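Local structure of alpha-2,3-sialyltransferase (Campylobacter jejuni, 2P2V) at residues Q75-Y89 against K253-D265. The protein probably transfers sialic acid from a CMP-activated donor to acceptor sugars through an alpha-2,3 linkage, this chain being the N-terminal catalytic part of a longer membrane protein. Sequence-based numbering, arbitrary orientation.
Sequences QQYHTAKQLILKNEY and KHNNSINDILLTD. With EDO (1,2-ethanediol), chain C.
Thr79 OG1 takes a bond from Leu262 N across the contact (2.9 Å, N-H...O 159°) and donates to Gln75 O one turn earlier, from above the carbonyl plane; Gln75 O also accepts from Thr79 N. Around this hydroxyl, an extended loop lies along helix 73-85 of this Rossmann-like alpha/beta domain, built on a parallel sheet, the loop running on towards helix 268-283. The Leu262 side chain crosses those of His78 and Gln82 at about a right angle: CB meets His78 CD2, and CD1 lies 3.4 Å from Gln82 CG. Ile261, with CG1 anti to the backbone N (chi1 -172°), brings CD1 to 3.6 Å from the amide carbon CD of Gln76, which touches the bound CMP-sialic acid analogue and hydrogen-bonds Tyr52, so the loop packs behind a donor-pocket residue. Further along, Ile258 CD1 packs on Leu83 CD2 at 3.7 Å. The helix ends in a Schellman motif with Asn87 at C-prime; at this turn, Glu88 N bonds Leu83 O while Glu88 OE1 accepts a bent bond (3.0 Å, 130°) from Ile258 N on its syn lone pair, and Lys86 NZ donates to Asn256 O in the carbonyl plane. A water accepts from Lys253 NZ and lies within hydrogen-bonding distance of Glu88 OE1 and Ile258 O. Tyr139 OH of the second subunit hydrogen-bonds His78 ND1 and Gln82 NE2. An ethanediol rests C1 over one His78 ring face; at the ring's edge, NE2 meets an in-plane water at 2.8 Å that donates to Leu263 O.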
loop_
_atom_site.group_PDB
_atom_site.type_symbol
_atom_site.label_atom_id
_atom_site.label_comp_id
_atom_site.label_asym_id
_atom_site.label_seq_id
_atom_site.Cartn_x
_atom_site.Cartn_y
_atom_site.Cartn_z
ATOM N N GLN A 75 2.544 24.500 12.368
ATOM C CA GLN A 75 2.882 25.911 12.568
ATOM C C GLN A 75 4.238 26.269 11.899
ATOM O O GLN A 75 4.373 27.319 11.261
ATOM C CB GLN A 75 2.917 26.231 14.060
ATOM C CG GLN A 75 1.528 26.056 14.715
ATOM C CD GLN A 75 1.219 24.640 15.216
ATOM O OE1 GLN A 75 1.886 23.661 14.862
ATOM N NE2 GLN A 75 0.167 24.530 16.065
ATOM N N GLN A 76 5.209 25.366 11.986
ATOM C CA GLN A 76 6.536 25.731 11.448
ATOM C C GLN A 76 6.499 25.803 9.926
ATOM O O GLN A 76 7.227 26.620 9.295
ATOM C CB GLN A 76 7.571 24.686 11.848
ATOM C CG GLN A 76 7.943 24.572 13.301
ATOM C CD GLN A 76 8.712 25.740 13.845
ATOM O OE1 GLN A 76 8.586 26.883 13.389
ATOM N NE2 GLN A 76 9.563 25.446 14.819
ATOM N N TYR A 77 5.740 24.903 9.308
ATOM C CA TYR A 77 5.590 24.931 7.822
ATOM C C TYR A 77 5.037 26.284 7.363
ATOM O O TYR A 77 5.539 26.909 6.473
ATOM C CB TYR A 77 4.661 23.795 7.387
ATOM C CG TYR A 77 4.485 23.669 5.888
ATOM C CD1 TYR A 77 5.449 23.006 5.111
ATOM C CD2 TYR A 77 3.394 24.228 5.241
ATOM C CE1 TYR A 77 5.289 22.900 3.720
ATOM C CE2 TYR A 77 3.218 24.112 3.830
ATOM C CZ TYR A 77 4.156 23.420 3.113
ATOM O OH TYR A 77 3.921 23.336 1.764
ATOM N N HIS A 78 3.961 26.730 8.028
ATOM C CA HIS A 78 3.372 28.024 7.750
ATOM C C HIS A 78 4.394 29.159 8.038
ATOM O O HIS A 78 4.540 30.097 7.244
ATOM C CB HIS A 78 2.141 28.123 8.712
ATOM C CG HIS A 78 1.563 29.503 8.789
ATOM N ND1 HIS A 78 1.169 30.209 7.678
ATOM C CD2 HIS A 78 1.293 30.293 9.860
ATOM C CE1 HIS A 78 0.738 31.401 8.050
ATOM N NE2 HIS A 78 0.799 31.469 9.374
ATOM N N THR A 79 5.144 29.048 9.119
ATOM C CA THR A 79 6.135 30.091 9.480
ATOM C C THR A 79 7.184 30.156 8.380
ATOM O O THR A 79 7.521 31.232 7.904
ATOM C CB THR A 79 6.805 29.821 10.836
ATOM O OG1 THR A 79 5.812 29.807 11.886
ATOM C CG2 THR A 79 7.794 30.939 11.179
ATOM N N ALA A 80 7.682 28.991 7.990
ATOM C CA ALA A 80 8.658 28.964 6.869
ATOM C C ALA A 80 8.150 29.552 5.535
ATOM O O ALA A 80 8.920 30.233 4.799
ATOM C CB ALA A 80 9.161 27.503 6.719
ATOM N N LYS A 81 6.904 29.273 5.154
ATOM C CA LYS A 81 6.284 29.860 3.976
ATOM C C LYS A 81 6.172 31.379 4.131
ATOM O O LYS A 81 6.430 32.085 3.178
ATOM C CB LYS A 81 4.888 29.307 3.716
ATOM C CG LYS A 81 4.805 27.879 3.321
ATOM C CD LYS A 81 5.303 27.761 1.866
ATOM C CE LYS A 81 5.289 26.339 1.498
ATOM N NZ LYS A 81 5.624 26.164 0.049
ATOM N N GLN A 82 5.871 31.855 5.329
ATOM C CA GLN A 82 5.864 33.302 5.539
ATOM C C GLN A 82 7.282 33.949 5.525
ATOM O O GLN A 82 7.429 35.060 5.043
ATOM C CB GLN A 82 5.155 33.613 6.839
ATOM C CG GLN A 82 3.666 33.306 6.758
ATOM C CD GLN A 82 2.962 34.066 5.659
ATOM O OE1 GLN A 82 3.177 35.279 5.487
ATOM N NE2 GLN A 82 2.071 33.385 4.943
ATOM N N LEU A 83 8.285 33.262 6.072
ATOM C CA LEU A 83 9.679 33.736 6.019
ATOM C C LEU A 83 10.046 33.907 4.580
ATOM O O LEU A 83 10.717 34.869 4.223
ATOM C CB LEU A 83 10.643 32.749 6.690
ATOM C CG LEU A 83 10.459 32.567 8.200
ATOM C CD1 LEU A 83 11.289 31.471 8.710
ATOM C CD2 LEU A 83 10.762 33.885 8.961
ATOM N N ILE A 84 9.608 32.978 3.739
ATOM C CA ILE A 84 9.969 32.966 2.311
ATOM C C ILE A 84 9.240 34.079 1.548
ATOM O O ILE A 84 9.874 34.875 0.838
ATOM C CB ILE A 84 9.640 31.613 1.649
ATOM C CG1 ILE A 84 10.526 30.513 2.249
ATOM C CG2 ILE A 84 9.688 31.726 0.110
ATOM C CD1 ILE A 84 10.013 29.113 2.113
ATOM N N LEU A 85 7.909 34.096 1.673
ATOM C CA LEU A 85 7.082 35.173 1.116
ATOM C C LEU A 85 7.491 36.595 1.538
ATOM O O LEU A 85 7.323 37.525 0.747
ATOM C CB LEU A 85 5.593 34.956 1.475
ATOM C CG LEU A 85 4.864 33.757 0.860
ATOM C CD1 LEU A 85 3.531 33.541 1.562
ATOM C CD2 LEU A 85 4.645 33.907 -0.653
ATOM N N LYS A 86 7.958 36.779 2.777
ATOM C CA LYS A 86 8.332 38.095 3.299
ATOM C C LYS A 86 9.791 38.434 2.989
ATOM O O LYS A 86 10.320 39.452 3.483
ATOM C CB LYS A 86 8.111 38.140 4.800
ATOM C CG LYS A 86 6.617 38.177 5.219
ATOM C CD LYS A 86 6.484 38.423 6.723
ATOM C CE LYS A 86 7.439 39.585 7.198
ATOM N NZ LYS A 86 7.667 39.794 8.686
ATOM N N ASN A 87 10.419 37.576 2.179
ATOM C CA ASN A 87 11.845 37.662 1.822
ATOM C C ASN A 87 12.828 37.717 3.048
ATOM O O ASN A 87 13.894 38.350 2.974
ATOM C CB ASN A 87 12.091 38.854 0.837
ATOM C CG ASN A 87 11.270 38.755 -0.456
ATOM O OD1 ASN A 87 11.314 37.756 -1.174
ATOM N ND2 ASN A 87 10.544 39.823 -0.775
ATOM N N GLU A 88 12.470 37.095 4.177
ATOM C CA GLU A 88 13.351 37.069 5.325
ATOM C C GLU A 88 14.429 36.020 5.131
ATOM O O GLU A 88 15.573 36.244 5.489
ATOM C CB GLU A 88 12.587 36.865 6.625
ATOM C CG GLU A 88 11.616 38.005 6.810
ATOM C CD GLU A 88 10.967 38.126 8.163
ATOM O OE1 GLU A 88 11.442 37.604 9.171
ATOM O OE2 GLU A 88 9.958 38.841 8.212
ATOM N N TYR A 89 14.065 34.888 4.532
ATOM C CA TYR A 89 15.049 33.883 4.150
ATOM C C TYR A 89 14.666 33.265 2.845
ATOM O O TYR A 89 13.499 33.315 2.427
ATOM C CB TYR A 89 15.131 32.772 5.191
ATOM C CG TYR A 89 15.565 33.162 6.590
ATOM C CD1 TYR A 89 16.874 32.977 7.007
ATOM C CD2 TYR A 89 14.638 33.626 7.535
ATOM C CE1 TYR A 89 17.284 33.282 8.301
ATOM C CE2 TYR A 89 15.020 33.948 8.793
ATOM C CZ TYR A 89 16.341 33.742 9.205
ATOM O OH TYR A 89 16.693 34.039 10.516
ATOM N N LYS A 253 18.576 41.952 11.362
ATOM C CA LYS A 253 17.226 41.702 10.894
ATOM C C LYS A 253 16.446 43.026 10.894
ATOM O O LYS A 253 16.524 43.803 11.875
ATOM C CB LYS A 253 16.538 40.689 11.816
ATOM C CG LYS A 253 17.158 39.276 11.838
ATOM C CD LYS A 253 16.390 38.325 10.969
ATOM C CE LYS A 253 16.557 36.923 11.399
ATOM N NZ LYS A 253 15.301 36.358 11.979
ATOM N N HIS A 254 15.683 43.286 9.827
ATOM C CA HIS A 254 14.724 44.394 9.882
ATOM C C HIS A 254 13.834 44.240 11.111
ATOM O O HIS A 254 13.686 43.139 11.639
ATOM C CB HIS A 254 13.863 44.522 8.630
ATOM C CG HIS A 254 12.824 45.594 8.752
ATOM N ND1 HIS A 254 11.512 45.327 9.091
ATOM C CD2 HIS A 254 12.920 46.944 8.657
ATOM C CE1 HIS A 254 10.836 46.462 9.156
ATOM N NE2 HIS A 254 11.667 47.459 8.902
ATOM N N ASN A 255 13.240 45.341 11.564
ATOM C CA ASN A 255 12.638 45.364 12.901
ATOM C C ASN A 255 11.391 44.516 13.051
ATOM O O ASN A 255 11.137 43.922 14.115
ATOM C CB ASN A 255 12.330 46.783 13.365
ATOM C CG ASN A 255 12.584 46.952 14.842
ATOM O OD1 ASN A 255 11.671 46.827 15.665
ATOM N ND2 ASN A 255 13.846 47.181 15.192
ATOM N N ASN A 256 10.613 44.480 11.976
ATOM C CA ASN A 256 9.377 43.735 11.977
ATOM C C ASN A 256 9.571 42.346 11.362
ATOM O O ASN A 256 8.668 41.799 10.730
ATOM C CB ASN A 256 8.281 44.562 11.312
ATOM C CG ASN A 256 7.893 45.765 12.165
ATOM O OD1 ASN A 256 8.720 46.638 12.446
ATOM N ND2 ASN A 256 6.645 45.792 12.612
ATOM N N SER A 257 10.774 41.804 11.551
ATOM C CA SER A 257 11.050 40.413 11.241
ATOM C C SER A 257 10.135 39.502 12.047
ATOM O O SER A 257 9.859 39.763 13.209
ATOM C CB SER A 257 12.504 40.087 11.573
ATOM O OG SER A 257 13.321 40.592 10.537
ATOM N N ILE A 258 9.692 38.410 11.431
ATOM C CA ILE A 258 9.090 37.309 12.179
ATOM C C ILE A 258 10.098 36.824 13.215
ATOM O O ILE A 258 11.228 36.403 12.876
ATOM C CB ILE A 258 8.710 36.127 11.227
ATOM C CG1 ILE A 258 7.610 36.546 10.223
ATOM C CG2 ILE A 258 8.304 34.913 12.034
ATOM C CD1 ILE A 258 7.464 35.621 9.017
ATOM N N ASN A 259 9.699 36.873 14.470
ATOM C CA ASN A 259 10.571 36.498 15.562
ATOM C C ASN A 259 9.945 35.538 16.528
ATOM O O ASN A 259 10.507 35.277 17.590
ATOM C CB ASN A 259 11.025 37.736 16.339
ATOM C CG ASN A 259 9.864 38.489 17.018
ATOM O OD1 ASN A 259 8.671 38.218 16.793
ATOM N ND2 ASN A 259 10.229 39.468 17.846
ATOM N N ASP A 260 8.755 35.036 16.202
ATOM C CA ASP A 260 8.091 34.018 17.048
ATOM C C ASP A 260 7.415 33.086 16.037
ATOM O O ASP A 260 7.210 33.488 14.890
ATOM C CB ASP A 260 7.063 34.689 17.957
ATOM C CG ASP A 260 6.628 33.819 19.120
ATOM O OD1 ASP A 260 7.083 32.664 19.224
ATOM O OD2 ASP A 260 5.779 34.297 19.941
ATOM N N ILE A 261 7.156 31.851 16.455
ATOM C CA ILE A 261 6.463 30.857 15.624
ATOM C C ILE A 261 5.061 31.393 15.348
ATOM O O ILE A 261 4.409 31.922 16.265
ATOM C CB ILE A 261 6.432 29.442 16.301
ATOM C CG1 ILE A 261 5.882 28.369 15.361
ATOM C CG2 ILE A 261 5.643 29.452 17.695
ATOM C CD1 ILE A 261 6.094 26.932 15.935
ATOM N N LEU A 262 4.631 31.316 14.090
ATOM C CA LEU A 262 3.276 31.781 13.731
ATOM C C LEU A 262 2.174 30.857 14.190
ATOM O O LEU A 262 2.295 29.636 14.212
ATOM C CB LEU A 262 3.175 31.995 12.225
ATOM C CG LEU A 262 4.188 32.979 11.620
ATOM C CD1 LEU A 262 3.818 33.297 10.195
ATOM C CD2 LEU A 262 4.356 34.282 12.457
ATOM N N LEU A 263 1.038 31.453 14.539
ATOM C CA LEU A 263 -0.118 30.680 14.956
ATOM C C LEU A 263 -0.961 30.453 13.714
ATOM O O LEU A 263 -0.899 31.232 12.777
ATOM C CB LEU A 263 -0.942 31.521 15.957
ATOM C CG LEU A 263 -0.784 31.303 17.477
ATOM C CD1 LEU A 263 0.558 30.835 17.989
ATOM C CD2 LEU A 263 -1.345 32.540 18.261
ATOM N N THR A 264 -1.827 29.449 13.730
ATOM C CA THR A 264 -2.662 29.202 12.562
ATOM C C THR A 264 -4.101 29.599 12.898
ATOM O O THR A 264 -4.501 29.492 14.033
ATOM C CB THR A 264 -2.586 27.722 12.162
ATOM O OG1 THR A 264 -2.929 26.923 13.291
ATOM C CG2 THR A 264 -1.121 27.365 11.790
ATOM N N ASP A 265 -4.850 30.029 11.904
ATOM C CA ASP A 265 -6.301 30.230 12.042
ATOM C C ASP A 265 -7.053 28.902 12.049
ATOM O O ASP A 265 -6.652 27.939 11.389
ATOM C CB ASP A 265 -6.794 31.082 10.894
ATOM C CG ASP A 265 -6.425 32.554 11.055
ATOM O OD1 ASP A 265 -6.128 32.972 12.194
ATOM O OD2 ASP A 265 -6.446 33.293 10.050
HETATM C C1 EDO C . -2.609 30.763 8.877
HETATM O O1 EDO C . -3.673 29.818 9.096
HETATM C C2 EDO C . -3.041 32.208 8.986
HETATM O O2 EDO C . -3.177 32.400 10.381
HETATM O O HOH W 1 -0.392 33.201 11.189
HETATM O O HOH W 2 12.886 36.183 10.875
#